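Local coordinates for protein carboxylic ester hydrolase (Aspergillus niger, PDB 7K4O) that hydrolyses ester bonds as a secreted fungal tannase, a serine esterase that probably frees gallic acid from tannins, at residues Ile244-Ile249 / Pro327-Phe331; Gly416-Ile422 / Gly462-Cys466; Thr459-Ala463 / Gly475-Gln479. All coordinates share one frame; numbering follows the deposited sequence.

Contact 1: residues Ile244-Ile249 / Pro327-Phe331. With NAG (2-acetamido-2-deoxy-beta-D-glucopyranose), chain G.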
loop_
_atom_site.group_PDB
_atom_site.type_symbol
_atom_site.label_atom_id
_atom_site.label_comp_id
_atom_site.label_asym_id
_atom_site.label_seq_id
_atom_site.Cartn_x
_atom_site.Cartn_y
_atom_site.Cartn_z
ATOM N N ILE A 244 7.830 -10.274 -22.811
ATOM C CA ILE A 244 8.893 -10.676 -21.867
ATOM C C ILE A 244 8.227 -11.129 -20.557
ATOM O O ILE A 244 8.681 -12.153 -19.971
ATOM C CB ILE A 244 9.885 -9.514 -21.663
ATOM C CG1 ILE A 244 10.767 -9.345 -22.911
ATOM C CG2 ILE A 244 10.755 -9.721 -20.448
ATOM C CD1 ILE A 244 11.500 -8.024 -22.980
ATOM N N VAL A 245 7.251 -10.371 -20.068
ATOM C CA VAL A 245 6.576 -10.779 -18.791
ATOM C C VAL A 245 5.946 -12.177 -18.967
ATOM O O VAL A 245 6.135 -13.038 -18.107
ATOM C CB VAL A 245 5.527 -9.733 -18.393
ATOM C CG1 VAL A 245 4.621 -10.232 -17.282
ATOM C CG2 VAL A 245 6.204 -8.418 -18.032
ATOM N N ASN A 246 5.164 -12.373 -20.030
ATOM C CA ASN A 246 4.479 -13.671 -20.314
ATOM C C ASN A 246 5.507 -14.793 -20.365
ATOM O O ASN A 246 5.259 -15.835 -19.758
ATOM C CB ASN A 246 3.615 -13.624 -21.581
ATOM C CG ASN A 246 2.295 -12.910 -21.382
ATOM O OD1 ASN A 246 1.961 -12.509 -20.254
ATOM N ND2 ASN A 246 1.541 -12.708 -22.464
ATOM N N GLU A 247 6.646 -14.618 -21.040
ATOM C CA GLU A 247 7.684 -15.688 -21.112
ATOM C C GLU A 247 8.386 -15.896 -19.780
ATOM O O GLU A 247 8.877 -17.030 -19.523
ATOM C CB GLU A 247 8.713 -15.351 -22.191
ATOM C CG GLU A 247 8.119 -15.435 -23.581
ATOM C CD GLU A 247 7.708 -16.862 -23.943
ATOM O OE1 GLU A 247 8.467 -17.814 -23.667
ATOM O OE2 GLU A 247 6.623 -17.012 -24.453
ATOM N N THR A 248 8.497 -14.832 -18.947
ATOM C CA THR A 248 9.078 -14.982 -17.592
ATOM C C THR A 248 8.105 -15.830 -16.758
ATOM O O THR A 248 8.570 -16.718 -16.043
ATOM C CB THR A 248 9.394 -13.597 -17.000
ATOM O OG1 THR A 248 10.282 -12.897 -17.891
ATOM C CG2 THR A 248 10.002 -13.704 -15.623
ATOM N N ILE A 249 6.811 -15.568 -16.861
ATOM C CA ILE A 249 5.796 -16.366 -16.100
ATOM C C ILE A 249 5.932 -17.836 -16.545
ATOM O O ILE A 249 6.019 -18.742 -15.680
ATOM C CB ILE A 249 4.384 -15.826 -16.295
ATOM C CG1 ILE A 249 4.203 -14.459 -15.608
ATOM C CG2 ILE A 249 3.383 -16.845 -15.788
ATOM C CD1 ILE A 249 2.957 -13.736 -16.001
ATOM N N PRO A 327 10.754 -9.620 -11.162
ATOM C CA PRO A 327 10.344 -10.312 -12.397
ATOM C C PRO A 327 8.885 -10.791 -12.274
ATOM O O PRO A 327 8.471 -11.146 -11.168
ATOM C CB PRO A 327 11.325 -11.493 -12.471
ATOM C CG PRO A 327 12.521 -11.039 -11.688
ATOM C CD PRO A 327 11.970 -10.169 -10.553
ATOM N N THR A 328 8.124 -10.708 -13.364
ATOM C CA THR A 328 6.680 -11.040 -13.577
ATOM C C THR A 328 5.809 -9.815 -13.332
ATOM O O THR A 328 4.682 -9.827 -13.775
ATOM C CB THR A 328 6.153 -12.252 -12.796
ATOM O OG1 THR A 328 6.057 -12.023 -11.396
ATOM C CG2 THR A 328 7.041 -13.461 -12.895
ATOM N N ALA A 329 6.327 -8.743 -12.714
ATOM C CA ALA A 329 5.555 -7.485 -12.631
ATOM C C ALA A 329 5.472 -6.834 -14.011
ATOM O O ALA A 329 6.515 -6.812 -14.726
ATOM C CB ALA A 329 6.161 -6.537 -11.600
ATOM N N ALA A 330 4.312 -6.302 -14.359
ATOM C CA ALA A 330 4.103 -5.569 -15.617
ATOM C C ALA A 330 5.061 -4.376 -15.699
ATOM O O ALA A 330 5.416 -3.773 -14.673
ATOM C CB ALA A 330 2.692 -5.138 -15.753
ATOM N N PHE A 331 5.473 -4.020 -16.917
ATOM C CA PHE A 331 6.355 -2.856 -17.156
ATOM C C PHE A 331 5.520 -1.588 -17.307
ATOM O O PHE A 331 5.586 -0.896 -18.363
ATOM C CB PHE A 331 7.230 -3.133 -18.391
ATOM C CG PHE A 331 8.357 -4.083 -18.150
ATOM C CD1 PHE A 331 8.182 -5.452 -18.285
ATOM C CD2 PHE A 331 9.611 -3.619 -17.818
ATOM C CE1 PHE A 331 9.221 -6.327 -18.042
ATOM C CE2 PHE A 331 10.649 -4.501 -17.578
ATOM C CZ PHE A 331 10.458 -5.849 -17.692
HETATM C C1 NAG G . 0.227 -12.024 -22.484
HETATM C C2 NAG G . -0.390 -11.769 -23.872
HETATM C C3 NAG G . -1.793 -11.188 -23.831
HETATM C C4 NAG G . -2.603 -12.183 -23.051
HETATM C C5 NAG G . -1.971 -12.396 -21.678
HETATM C C6 NAG G . -2.755 -13.427 -20.887
HETATM C C7 NAG G . 1.292 -11.094 -25.512
HETATM C C8 NAG G . 2.096 -9.933 -26.023
HETATM N N2 NAG G . 0.419 -10.788 -24.557
HETATM O O3 NAG G . -2.203 -10.925 -25.178
HETATM O O4 NAG G . -3.842 -11.548 -22.892
HETATM O O5 NAG G . -0.641 -12.870 -21.742
HETATM O O6 NAG G . -2.153 -13.574 -19.619
HETATM O O7 NAG G . 1.405 -12.223 -25.935
#
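The ring of Phe331 meets Val245 edge-on: Val245 CG2 lies near the ring plane, 3.6 Å from Phe331 CD1, and the two side chains lie alongside each other, pointing opposite ways. Ile244 CG2 approaches the ring obliquely, 4.4 Å from Phe331 CE1. Val245 is the helix residue most covered by the loop, and its two methyls split the work. CG1 stands anti to the backbone N (chi1 168°) and rests 3.5 Å from the carbonyl oxygen of Thr328, while CG2 is left for the phenyl edge and for Ala329 O.

One turn further along the helix, the contact passes to Thr328. Its methyl CG2 fits between two helix side chains, 4.0 Å from Thr248 CG2 and 4.1 Å from Ile249 CG1, and Ile249 crosses it at about a right angle. Both threonine hydroxyls turn back to their own segments, which leaves methyls to face the partner. Thr248 OG1 bonds to Ile244 O at 2.7 Å, from the opposite face of that carbonyl to Thr248 N. Thr328 OG1 bonds to Pro327 O in the carbonyl plane, on a lone pair.

Asn246 carries the N-linked glycan through its ND2, and NAG is also hydrogen-bonded to Asp242, one turn earlier. The contact joins helix 238-252 to the loop between helix 300-310 and strand 337-339. Helix 300-310 packs on Phe331 through Ala306, Ile309 and Ile310, and helix 266-272 meets Thr248 and Pro327 through Cys269.

Contact 2: residues Gly416-Ile422 / Gly462-Cys466. With GDE (3,4,5-trihydroxybenzoic acid), chain J.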
loop_
_atom_site.group_PDB
_atom_site.type_symbol
_atom_site.label_atom_id
_atom_site.label_comp_id
_atom_site.label_asym_id
_atom_site.label_seq_id
_atom_site.Cartn_x
_atom_site.Cartn_y
_atom_site.Cartn_z
ATOM N N GLY A 416 1.933 -7.856 -3.075
ATOM C CA GLY A 416 1.889 -8.715 -4.269
ATOM C C GLY A 416 3.261 -8.987 -4.850
ATOM O O GLY A 416 4.065 -8.060 -4.984
ATOM N N ASP A 417 3.534 -10.229 -5.255
ATOM C CA ASP A 417 4.827 -10.629 -5.866
ATOM C C ASP A 417 4.983 -9.962 -7.234
ATOM O O ASP A 417 6.154 -9.810 -7.635
ATOM C CB ASP A 417 4.906 -12.167 -6.024
ATOM C CG ASP A 417 5.616 -12.799 -4.853
ATOM O OD1 ASP A 417 6.836 -12.643 -4.792
ATOM O OD2 ASP A 417 4.937 -13.470 -4.026
ATOM N N ALA A 418 3.900 -9.607 -7.906
ATOM C CA ALA A 418 3.961 -9.037 -9.276
ATOM C C ALA A 418 3.499 -7.571 -9.249
ATOM O O ALA A 418 2.888 -7.052 -10.222
ATOM C CB ALA A 418 3.180 -9.897 -10.252
ATOM N N ASP A 419 3.762 -6.876 -8.118
ATOM C CA ASP A 419 3.350 -5.467 -7.978
ATOM C C ASP A 419 4.217 -4.636 -8.943
ATOM O O ASP A 419 5.440 -4.685 -8.827
ATOM C CB ASP A 419 3.525 -5.018 -6.516
ATOM C CG ASP A 419 2.843 -3.719 -6.212
ATOM O OD1 ASP A 419 2.753 -2.840 -7.126
ATOM O OD2 ASP A 419 2.314 -3.613 -5.080
ATOM N N PHE A 420 3.567 -3.886 -9.780
ATOM C CA PHE A 420 4.171 -3.055 -10.834
ATOM C C PHE A 420 4.232 -1.594 -10.412
ATOM O O PHE A 420 4.680 -0.760 -11.218
ATOM C CB PHE A 420 3.339 -3.138 -12.117
ATOM C CG PHE A 420 1.888 -2.813 -11.955
ATOM C CD1 PHE A 420 1.439 -1.515 -11.931
ATOM C CD2 PHE A 420 0.966 -3.835 -11.717
ATOM C CE1 PHE A 420 0.092 -1.221 -11.783
ATOM C CE2 PHE A 420 -0.376 -3.539 -11.538
ATOM C CZ PHE A 420 -0.817 -2.234 -11.560
ATOM N N SER A 421 3.738 -1.289 -9.204
ATOM C CA SER A 421 3.568 0.118 -8.763
ATOM C C SER A 421 4.523 0.378 -7.597
ATOM O O SER A 421 5.033 1.485 -7.520
ATOM C CB SER A 421 2.138 0.429 -8.459
ATOM O OG SER A 421 1.930 1.802 -8.153
ATOM N N ILE A 422 4.650 -0.583 -6.682
ATOM C CA ILE A 422 5.581 -0.530 -5.532
ATOM C C ILE A 422 6.364 -1.800 -5.529
ATOM O O ILE A 422 5.775 -2.883 -5.418
ATOM C CB ILE A 422 4.816 -0.314 -4.215
ATOM C CG1 ILE A 422 3.857 0.875 -4.351
ATOM C CG2 ILE A 422 5.825 -0.201 -3.082
ATOM C CD1 ILE A 422 3.109 1.253 -3.102
ATOM N N GLY A 462 1.758 -14.067 -7.547
ATOM C CA GLY A 462 1.154 -13.545 -8.787
ATOM C C GLY A 462 0.362 -12.252 -8.685
ATOM O O GLY A 462 -0.056 -11.734 -9.703
ATOM N N ALA A 463 0.099 -11.707 -7.491
ATOM C CA ALA A 463 -0.777 -10.539 -7.332
ATOM C C ALA A 463 -0.100 -9.255 -7.851
ATOM O O ALA A 463 1.160 -9.148 -7.873
ATOM C CB ALA A 463 -1.162 -10.384 -5.874
ATOM N N GLY A 464 -0.949 -8.352 -8.259
ATOM C CA GLY A 464 -0.556 -7.051 -8.813
ATOM C C GLY A 464 -0.441 -6.051 -7.674
ATOM O O GLY A 464 0.061 -6.435 -6.602
ATOM N N HIS A 465 -0.921 -4.845 -7.924
ATOM C CA HIS A 465 -0.806 -3.730 -6.967
ATOM C C HIS A 465 -2.085 -3.675 -6.132
ATOM O O HIS A 465 -3.072 -3.188 -6.630
ATOM C CB HIS A 465 -0.525 -2.424 -7.692
ATOM C CG HIS A 465 -0.402 -1.317 -6.715
ATOM N ND1 HIS A 465 0.454 -1.404 -5.612
ATOM C CD2 HIS A 465 -1.035 -0.138 -6.642
ATOM C CE1 HIS A 465 0.317 -0.291 -4.907
ATOM N NE2 HIS A 465 -0.573 0.472 -5.528
ATOM N N CYS A 466 -2.032 -4.227 -4.927
ATOM C CA CYS A 466 -3.172 -4.253 -3.990
ATOM C C CYS A 466 -4.393 -4.882 -4.657
ATOM O O CYS A 466 -5.503 -4.399 -4.425
ATOM C CB CYS A 466 -3.518 -2.837 -3.570
ATOM S SG CYS A 466 -2.186 -2.124 -2.575
HETATM O OAA GDE J . -1.883 4.508 -3.512
HETATM O OAB GDE J . -1.807 3.388 -5.419
HETATM O OAC GDE J . 2.455 7.268 -3.669
HETATM O OAD GDE J . 3.143 3.625 -6.683
HETATM O OAE GDE J . 4.070 5.809 -5.450
HETATM C CAF GDE J . 0.598 5.708 -4.101
HETATM C CAG GDE J . 0.946 3.846 -5.641
HETATM C CAH GDE J . -1.274 4.141 -4.562
HETATM C CAI GDE J . 1.918 6.132 -4.318
HETATM C CAJ GDE J . 2.269 4.296 -5.890
HETATM C CAK GDE J . 0.141 4.611 -4.812
HETATM C CAL GDE J . 2.734 5.394 -5.218
HETATM O O HOH W 1 0.719 -5.455 -4.026
#
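Two hydrogen bonds join the segments directly. His465 CG lies anti to the backbone N (chi1 -180°), which carries the ring across to Asp419. There His465 ND1 donates to Asp419 OD2 at 2.9 Å, almost straight at 176°, in the ring plane and on the syn lone pair, although carboxylate and ring planes stand 52° apart. Ala418 N reaches Ala463 O at 2.8 Å. Asp419 OD1 accepts from Ser421 N nearly end-on, an Asx turn, and from Ile422 N above the carboxylate plane, extending it to an Asx motif; together they hold the carboxylate's rotation. One water, bonded four times, links Asp419 OD2 to Gly416 N, Gly464 O and Cys466 N.

Two CH-pi contacts add packing. Ser421 CB sits over the centre of one imidazole face, 3.5 Å from His465 CG, while Cys466 SG, disulfide-bonded to Cys185, lies toward the rim of the other. His465 CB, the stem of that side chain, lies over one face of Phe420. Ile422 CD1 comes obliquely to His465 CE1.

Toward the ligand, His465 NE2 donates to gallic acid OAB, a carboxylate oxygen, at 3.2 Å; the same nitrogen also shares a hydrogen bond with Ser186 OG. Ser421 OG shares a 2.6 Å hydrogen bond with the ring hydroxyl OAD.

Asp419, His465 and Ser186 on its GxSxG elbow have charge-relay geometry, consistent with the catalytic triad of an alpha/beta-hydrolase.

Contact 3: residues Thr459-Ala463 / Gly475-Gln479; sequences TVPGA and GPFPQ. With MAN (alpha-D-mannopyranose), chain B.
A type II beta turn, Val460 to Ala463, carries the chain off the edge strand 455-460 of the large mixed sheet, and the short, weakly bonded strand 476-477 packs beside it. Val460 is the main link. Its CG1, anti to the backbone N (chi1 -171°), presses on the carbonyl oxygen of Pro476 at 3.2 Å and lies obliquely to the ring of Phe477. The other methyl, CG2, points at Pro478 CD, 3.9 Å away. That same Pro478 CD lies over one face of the Phe477 ring, toward its rim, so valine, proline and phenyl pack as one apolar group. Ala463 CB, at the end of the turn, comes to the ring edge, 4.3 Å from Phe477 CD1.

The turn is closed by Ala463 N bonding back to Val460 O at 3.2 Å, and Gly462 takes the positive phi (68°) of its third position. Strand 476-477 belongs to a separate three-stranded antiparallel sheet with 498-502 and 511-514, so the contact sets that small sheet beside the edge of the large one. Leu514 of strand 511-514 reaches Val460, Pro461 and Pro476 alike.

Next to these, two prolines cross at about a right angle, with Pro461 CB 4.0 Å from Pro476 CD. A water lies between the backbones here, 2.7 Å from both Pro461 O and Pro476 O. Val262, a calcium-site residue, touches Pro461 from outside. Farther along, Gln479 reaches a mannose of a protein-linked glycan: its extended side chain brings Gln479 OE1 within 2.7 Å of mannose O4, which donates the bond, while NE2 is hydrogen-bonded to the backbone oxygen of Ser47.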
loop_
_atom_site.group_PDB
_atom_site.type_symbol
_atom_site.label_atom_id
_atom_site.label_comp_id
_atom_site.label_asym_id
_atom_site.label_seq_id
_atom_site.Cartn_x
_atom_site.Cartn_y
_atom_site.Cartn_z
ATOM N N THR A 459 4.237 -12.239 1.223
ATOM C CA THR A 459 4.063 -11.884 -0.199
ATOM C C THR A 459 2.915 -12.680 -0.803
ATOM O O THR A 459 2.567 -13.790 -0.281
ATOM C CB THR A 459 5.372 -11.994 -1.007
ATOM O OG1 THR A 459 5.703 -13.359 -1.282
ATOM C CG2 THR A 459 6.536 -11.301 -0.313
ATOM N N VAL A 460 2.296 -12.129 -1.829
ATOM C CA VAL A 460 1.089 -12.755 -2.435
ATOM C C VAL A 460 1.469 -13.222 -3.843
ATOM O O VAL A 460 1.601 -12.398 -4.769
ATOM C CB VAL A 460 -0.108 -11.802 -2.459
ATOM C CG1 VAL A 460 -1.369 -12.538 -2.889
ATOM C CG2 VAL A 460 -0.292 -11.130 -1.087
ATOM N N PRO A 461 1.556 -14.557 -4.056
ATOM C CA PRO A 461 1.892 -15.098 -5.378
ATOM C C PRO A 461 1.052 -14.542 -6.509
ATOM O O PRO A 461 -0.169 -14.497 -6.446
ATOM C CB PRO A 461 1.627 -16.614 -5.236
ATOM C CG PRO A 461 1.886 -16.886 -3.793
ATOM C CD PRO A 461 1.410 -15.626 -3.061
ATOM N N GLY A 462 1.758 -14.067 -7.547
ATOM C CA GLY A 462 1.154 -13.545 -8.787
ATOM C C GLY A 462 0.362 -12.252 -8.685
ATOM O O GLY A 462 -0.056 -11.734 -9.703
ATOM N N ALA A 463 0.099 -11.707 -7.491
ATOM C CA ALA A 463 -0.777 -10.539 -7.332
ATOM C C ALA A 463 -0.100 -9.255 -7.851
ATOM O O ALA A 463 1.160 -9.148 -7.873
ATOM C CB ALA A 463 -1.162 -10.384 -5.874
ATOM N N GLY A 475 -3.897 -17.065 -8.984
ATOM C CA GLY A 475 -3.164 -16.635 -7.779
ATOM C C GLY A 475 -4.169 -16.322 -6.672
ATOM O O GLY A 475 -5.301 -15.940 -6.947
ATOM N N PRO A 476 -3.734 -16.451 -5.419
ATOM C CA PRO A 476 -4.590 -16.200 -4.266
ATOM C C PRO A 476 -4.546 -14.725 -3.866
ATOM O O PRO A 476 -3.763 -13.956 -4.410
ATOM C CB PRO A 476 -3.916 -17.035 -3.185
ATOM C CG PRO A 476 -2.455 -16.881 -3.500
ATOM C CD PRO A 476 -2.392 -16.861 -5.013
ATOM N N PHE A 477 -5.406 -14.337 -2.927
ATOM C CA PHE A 477 -5.406 -12.945 -2.431
ATOM C C PHE A 477 -5.920 -12.983 -1.010
ATOM O O PHE A 477 -6.872 -13.715 -0.742
ATOM C CB PHE A 477 -6.265 -12.047 -3.306
ATOM C CG PHE A 477 -5.952 -10.588 -3.116
ATOM C CD1 PHE A 477 -4.850 -10.005 -3.732
ATOM C CD2 PHE A 477 -6.743 -9.826 -2.281
ATOM C CE1 PHE A 477 -4.541 -8.671 -3.477
ATOM C CE2 PHE A 477 -6.441 -8.495 -2.045
ATOM C CZ PHE A 477 -5.336 -7.927 -2.638
ATOM N N PRO A 478 -5.320 -12.210 -0.074
ATOM C CA PRO A 478 -5.775 -12.247 1.326
ATOM C C PRO A 478 -7.021 -11.389 1.487
ATOM O O PRO A 478 -6.958 -10.185 1.663
ATOM C CB PRO A 478 -4.548 -11.765 2.095
ATOM C CG PRO A 478 -3.899 -10.761 1.122
ATOM C CD PRO A 478 -4.128 -11.359 -0.268
ATOM N N GLN A 479 -8.188 -12.021 1.415
ATOM C CA GLN A 479 -9.490 -11.344 1.455
ATOM C C GLN A 479 -10.047 -11.304 2.882
ATOM O O GLN A 479 -11.057 -10.653 3.109
ATOM C CB GLN A 479 -10.455 -12.063 0.506
ATOM C CG GLN A 479 -11.808 -11.369 0.352
ATOM C CD GLN A 479 -12.700 -12.103 -0.661
ATOM O OE1 GLN A 479 -12.837 -13.333 -0.575
ATOM N NE2 GLN A 479 -13.365 -11.355 -1.532
HETATM C C1 MAN B . -17.967 -16.818 -0.116
HETATM C C2 MAN B . -17.732 -15.322 0.246
HETATM C C3 MAN B . -16.717 -14.777 -0.754
HETATM C C4 MAN B . -15.377 -15.503 -0.672
HETATM C C5 MAN B . -15.624 -17.019 -0.800
HETATM C C6 MAN B . -14.470 -17.882 -0.397
HETATM O O2 MAN B . -17.194 -15.204 1.570
HETATM O O3 MAN B . -16.674 -13.385 -0.460
HETATM O O4 MAN B . -14.536 -15.068 -1.744
HETATM O O5 MAN B . -16.709 -17.483 0.035
HETATM O O6 MAN B . -14.748 -19.346 -0.709
HETATM O O HOH W 2 -2.596 -13.457 -6.848
#

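How the contacts relate
All three contacts are largely buried, but their depth differs: the centre of contact 2 lies about 10 Å from that of the chain, contact 3 about 14 Å and contact 1 about 21 Å. Contacts 2 and 3 share Gly462 and Ala463 and are joined by polar bonds, Asp417 OD2 to Thr459 OG1 and Asp417 N to Val460 O. Contact 1 touches contact 2 by packing alone, with Ala329 CB 3.4 Å from Asp419 O and Ala330 O close to Phe420. Chemistry follows place: contact 2 adds polar bonds, a water and the ligand to its packing, whereas methyls, prolines and phenyl rings make contacts 1 and 3, each of which reaches a glycan.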